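Local coordinates for protein malate dehydrogenase (Aeropyrum pernix, PDB 2D4A) that catalyses the reversible oxidation of (S)-malate to oxaloacetate with either NAD or NADP as the coenzyme, and can also oxidise tartrate, at residues V73-I77 / A91-M96; K108-I114 / R136-F140. All coordinates share one frame. Numbering follows the deposited sequence.

Interaction 1 of 2, residues V73-I77 / A91-M96; sequences VTAGI and ANANTM
N92, on one turn of a longer helix, faces I77 at the far end of the loop that V73 opens as the last residue of a strand. Build 91-96 as regular helix and let 73-77 run past it without regular structure, G76 CA 5.3 Å from N92 CA. N92 takes chi1 m, which brings its amide to the loop backbone: I77 N donates to N92 OD1 at 2.7 Å, and N92 ND2 donates to I77 O at 3.2 Å. OD1 sits rather tight in the model, so its place is less certain. I77 sets CG2 4.3 Å from A91 CB. One turn on, M96 folds m, m, p, so that CE reaches V73 CG1 at 3.8 Å; between these ends T95 CG2 lies 4.2 Å from A75 CB. N92 ND2 also donates to N117 O. N92 probably binds NADP(+), as in related enzymes, and the loop following the fourth strand of the parallel sheet, held here against its helix, is consistent with the coenzyme cleft of a Rossmann-fold LDH/MDH dehydrogenase.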
loop_
_atom_site.group_PDB
_atom_site.type_symbol
_atom_site.label_atom_id
_atom_site.label_comp_id
_atom_site.label_asym_id
_atom_site.label_seq_id
_atom_site.Cartn_x
_atom_site.Cartn_y
_atom_site.Cartn_z
ATOM N N VAL B 73 -6.428 -4.606 23.114
ATOM C CA VAL B 73 -7.594 -5.010 23.892
ATOM C C VAL B 73 -8.878 -4.412 23.311
ATOM O O VAL B 73 -9.053 -3.188 23.234
ATOM C CB VAL B 73 -7.423 -4.594 25.367
ATOM C CG1 VAL B 73 -8.668 -4.942 26.169
ATOM C CG2 VAL B 73 -6.204 -5.297 25.955
ATOM N N THR B 74 -9.776 -5.312 22.916
ATOM C CA THR B 74 -11.054 -4.976 22.292
ATOM C C THR B 74 -12.138 -5.910 22.828
ATOM O O THR B 74 -13.288 -5.863 22.396
ATOM C CB THR B 74 -10.956 -5.198 20.790
ATOM O OG1 THR B 74 -10.816 -6.601 20.540
ATOM C CG2 THR B 74 -9.720 -4.499 20.221
ATOM N N ALA B 75 -11.750 -6.741 23.785
ATOM C CA ALA B 75 -12.626 -7.732 24.381
ATOM C C ALA B 75 -13.923 -7.278 25.036
ATOM O O ALA B 75 -14.766 -8.115 25.352
ATOM C CB ALA B 75 -11.839 -8.564 25.372
ATOM N N GLY B 76 -14.149 -6.032 25.176
ATOM C CA GLY B 76 -15.318 -5.719 25.954
ATOM C C GLY B 76 -16.629 -6.181 25.305
ATOM O O GLY B 76 -16.634 -7.105 24.500
ATOM N N ILE B 77 -17.640 -5.436 25.640
ATOM C CA ILE B 77 -19.030 -5.530 25.205
ATOM C C ILE B 77 -19.443 -4.208 24.602
ATOM O O ILE B 77 -19.034 -3.161 25.154
ATOM C CB ILE B 77 -20.010 -6.086 26.208
ATOM C CG1 ILE B 77 -21.448 -6.161 25.766
ATOM C CG2 ILE B 77 -19.899 -5.589 27.614
ATOM C CD1 ILE B 77 -21.787 -7.059 24.618
ATOM N N ALA B 91 -19.711 -4.061 33.693
ATOM C CA ALA B 91 -19.507 -5.271 32.914
ATOM C C ALA B 91 -18.095 -5.265 32.304
ATOM O O ALA B 91 -17.299 -6.165 32.570
ATOM C CB ALA B 91 -20.565 -5.366 31.811
ATOM N N ASN B 92 -17.789 -4.240 31.505
ATOM C CA ASN B 92 -16.486 -4.116 30.851
ATOM C C ASN B 92 -15.322 -3.955 31.841
ATOM O O ASN B 92 -14.186 -4.382 31.560
ATOM C CB ASN B 92 -16.513 -2.964 29.832
ATOM C CG ASN B 92 -17.367 -3.293 28.600
ATOM O OD1 ASN B 92 -17.444 -4.449 28.177
ATOM N ND2 ASN B 92 -17.990 -2.281 28.017
ATOM N N ALA B 93 -15.609 -3.354 32.998
ATOM C CA ALA B 93 -14.607 -3.178 34.046
ATOM C C ALA B 93 -14.181 -4.565 34.514
ATOM O O ALA B 93 -12.998 -4.821 34.725
ATOM C CB ALA B 93 -15.190 -2.388 35.209
ATOM N N ASN B 94 -15.146 -5.467 34.665
ATOM C CA ASN B 94 -14.822 -6.816 35.098
ATOM C C ASN B 94 -13.985 -7.509 34.053
ATOM O O ASN B 94 -13.034 -8.216 34.374
ATOM C CB ASN B 94 -16.093 -7.611 35.361
ATOM C CG ASN B 94 -16.788 -7.167 36.626
ATOM O OD1 ASN B 94 -16.290 -7.397 37.732
ATOM N ND2 ASN B 94 -17.938 -6.511 36.477
ATOM N N THR B 95 -14.334 -7.303 32.793
ATOM C CA THR B 95 -13.582 -7.913 31.714
ATOM C C THR B 95 -12.134 -7.440 31.745
ATOM O O THR B 95 -11.209 -8.250 31.711
ATOM C CB THR B 95 -14.196 -7.554 30.370
ATOM O OG1 THR B 95 -15.512 -8.112 30.296
ATOM C CG2 THR B 95 -13.346 -8.098 29.241
ATOM N N MET B 96 -11.946 -6.125 31.811
ATOM C CA MET B 96 -10.609 -5.552 31.849
ATOM C C MET B 96 -9.778 -6.181 32.978
ATOM O O MET B 96 -8.679 -6.664 32.740
ATOM C CB MET B 96 -10.697 -4.026 32.012
ATOM C CG MET B 96 -11.422 -3.293 30.859
ATOM S SD MET B 96 -10.655 -3.503 29.226
ATOM C CE MET B 96 -11.494 -4.966 28.640
#

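Interaction 2 of 2, residues K108-I114 / R136-F140; sequences KDAIVVI and RVIGF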
loop_
_atom_site.group_PDB
_atom_site.type_symbol
_atom_site.label_atom_id
_atom_site.label_comp_id
_atom_site.label_asym_id
_atom_site.label_seq_id
_atom_site.Cartn_x
_atom_site.Cartn_y
_atom_site.Cartn_z
ATOM N N LYS B 108 4.451 -9.010 30.102
ATOM C CA LYS B 108 4.954 -7.922 30.948
ATOM C C LYS B 108 5.549 -6.714 30.225
ATOM O O LYS B 108 5.321 -5.567 30.605
ATOM C CB LYS B 108 6.025 -8.460 31.899
ATOM C CG LYS B 108 5.549 -9.485 32.887
ATOM C CD LYS B 108 6.661 -9.872 33.860
ATOM C CE LYS B 108 6.148 -10.842 34.931
ATOM N NZ LYS B 108 5.074 -10.253 35.791
ATOM N N ASP B 109 6.320 -6.984 29.184
ATOM C CA ASP B 109 7.005 -5.943 28.431
ATOM C C ASP B 109 6.230 -5.351 27.247
ATOM O O ASP B 109 6.730 -4.455 26.564
ATOM C CB ASP B 109 8.337 -6.527 27.967
ATOM C CG ASP B 109 8.212 -7.995 27.590
ATOM O OD1 ASP B 109 9.229 -8.736 27.634
ATOM O OD2 ASP B 109 7.074 -8.403 27.243
ATOM N N ALA B 110 5.008 -5.835 27.026
ATOM C CA ALA B 110 4.164 -5.381 25.916
ATOM C C ALA B 110 3.474 -4.027 26.103
ATOM O O ALA B 110 3.326 -3.550 27.224
ATOM C CB ALA B 110 3.110 -6.437 25.623
ATOM N N ILE B 111 3.114 -3.378 24.995
ATOM C CA ILE B 111 2.341 -2.111 25.006
ATOM C C ILE B 111 0.867 -2.514 24.770
ATOM O O ILE B 111 0.588 -3.383 23.962
ATOM C CB ILE B 111 2.764 -1.110 23.947
ATOM C CG1 ILE B 111 4.259 -0.753 24.011
ATOM C CG2 ILE B 111 1.986 0.215 24.115
ATOM C CD1 ILE B 111 4.757 0.151 22.906
ATOM N N VAL B 112 -0.049 -2.082 25.806
ATOM C CA VAL B 112 -1.451 -2.421 25.614
ATOM C C VAL B 112 -2.263 -1.227 25.164
ATOM O O VAL B 112 -1.992 -0.086 25.533
ATOM C CB VAL B 112 -2.073 -3.048 26.885
ATOM C CG1 VAL B 112 -1.292 -4.261 27.218
ATOM C CG2 VAL B 112 -2.051 -2.095 28.071
ATOM N N VAL B 113 -3.212 -1.497 24.254
ATOM C CA VAL B 113 -4.040 -0.369 23.750
ATOM C C VAL B 113 -5.502 -0.798 23.945
ATOM O O VAL B 113 -5.844 -1.909 23.502
ATOM C CB VAL B 113 -3.752 -0.024 22.297
ATOM C CG1 VAL B 113 -4.619 1.139 21.786
ATOM C CG2 VAL B 113 -2.289 0.359 22.049
ATOM N N ILE B 114 -6.275 -0.095 24.634
ATOM C CA ILE B 114 -7.663 -0.494 24.875
ATOM C C ILE B 114 -8.619 0.279 23.969
ATOM O O ILE B 114 -8.380 1.448 23.679
ATOM C CB ILE B 114 -8.082 -0.189 26.331
ATOM C CG1 ILE B 114 -6.925 -0.504 27.291
ATOM C CG2 ILE B 114 -9.337 -0.969 26.692
ATOM C CD1 ILE B 114 -6.540 -1.957 27.337
ATOM N N ARG B 136 2.804 2.607 28.828
ATOM C CA ARG B 136 2.449 1.361 28.157
ATOM C C ARG B 136 0.995 0.908 28.309
ATOM O O ARG B 136 0.651 -0.227 27.968
ATOM C CB ARG B 136 3.398 0.234 28.588
ATOM C CG ARG B 136 4.800 0.377 28.016
ATOM C CD ARG B 136 5.495 -0.971 27.862
ATOM N NE ARG B 136 6.142 -1.416 29.095
ATOM C CZ ARG B 136 5.701 -2.394 29.884
ATOM N NH1 ARG B 136 4.596 -3.061 29.586
ATOM N NH2 ARG B 136 6.373 -2.701 30.986
ATOM N N VAL B 137 0.145 1.784 28.835
ATOM C CA VAL B 137 -1.281 1.478 28.973
ATOM C C VAL B 137 -1.988 2.593 28.202
ATOM O O VAL B 137 -2.160 3.689 28.723
ATOM C CB VAL B 137 -1.760 1.498 30.446
ATOM C CG1 VAL B 137 -3.210 1.055 30.502
ATOM C CG2 VAL B 137 -0.904 0.579 31.308
ATOM N N ILE B 138 -2.389 2.310 26.962
ATOM C CA ILE B 138 -3.029 3.309 26.104
ATOM C C ILE B 138 -4.492 3.083 25.750
ATOM O O ILE B 138 -4.849 2.065 25.160
ATOM C CB ILE B 138 -2.303 3.455 24.737
ATOM C CG1 ILE B 138 -0.824 3.796 24.928
ATOM C CG2 ILE B 138 -2.938 4.560 23.929
ATOM C CD1 ILE B 138 0.020 2.648 25.372
ATOM N N GLY B 139 -5.341 4.050 26.085
ATOM C CA GLY B 139 -6.746 3.937 25.733
ATOM C C GLY B 139 -6.935 4.674 24.418
ATOM O O GLY B 139 -6.486 5.807 24.286
ATOM N N PHE B 140 -7.600 4.154 23.402
ATOM C CA PHE B 140 -7.894 4.866 22.137
ATOM C C PHE B 140 -9.138 5.710 22.227
ATOM O O PHE B 140 -10.200 5.187 22.625
ATOM C CB PHE B 140 -8.022 3.749 21.066
ATOM C CG PHE B 140 -8.344 4.239 19.691
ATOM C CD1 PHE B 140 -7.365 4.624 18.803
ATOM C CD2 PHE B 140 -9.689 4.349 19.328
ATOM C CE1 PHE B 140 -7.715 5.127 17.559
ATOM C CE2 PHE B 140 -10.034 4.840 18.092
ATOM C CZ PHE B 140 -9.048 5.221 17.204
#
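Two short parallel strands lie side by side here, their axes 4.5 Å apart at closest approach and 21° between directions. The ladder is regular: V112 N donates to R136 O (2.9 Å), I138 N to V112 O (2.8 Å), I114 N to I138 O (2.6 Å) and F140 N to I114 O (2.8 Å). On one face, I138 is the main bump. Its CD1 pushes to 3.4 Å from I111 CG2, while its CB lies 4.1 Å from V113 CG2, so the side chain fills the hollow between I111 and V113. The other face carries V112, V137 and I114, with V112 CG2 4.1 Å from V137 CG1; G139, opposite I114, adds no bump there. Ahead of the strand, R136 curls back and puts NH1 into the turn at 108-110, donating to A110 O at 2.7 Å and weakly to K108 O at 2.8 Å; F132 adds a cation-pi contact. The strands are the two ends of a beta-alpha-beta unit whose helix 119-130 packs on I114 and V137. I111 and V113 meet helix 223-237 on the I138 face, and strand 70-73 continues the sheet beyond 111-114.

How the interactions relate
Interactions 1 and 2 follow one another along the chain, helix 86-106 leading into strand 111-114, and their centres are 14 Å apart. They meet where adjacent strands of the parallel sheet join: V73 N lies 2.8 Å from V113 O, a probable hydrogen bond, and I114 wedges against interaction 1, with CD1 3.4 Å from V73 CB and CG2 3.8 Å from M96 SD. Both also approach the probable coenzyme site: G76 and the side chain of I114 each lie about 4 Å from the side chain of T116, which probably binds NADP(+). Interaction 2 reaches further toward catalysis, the F140 side chain being about 6 Å from that of H172, the likely proton acceptor.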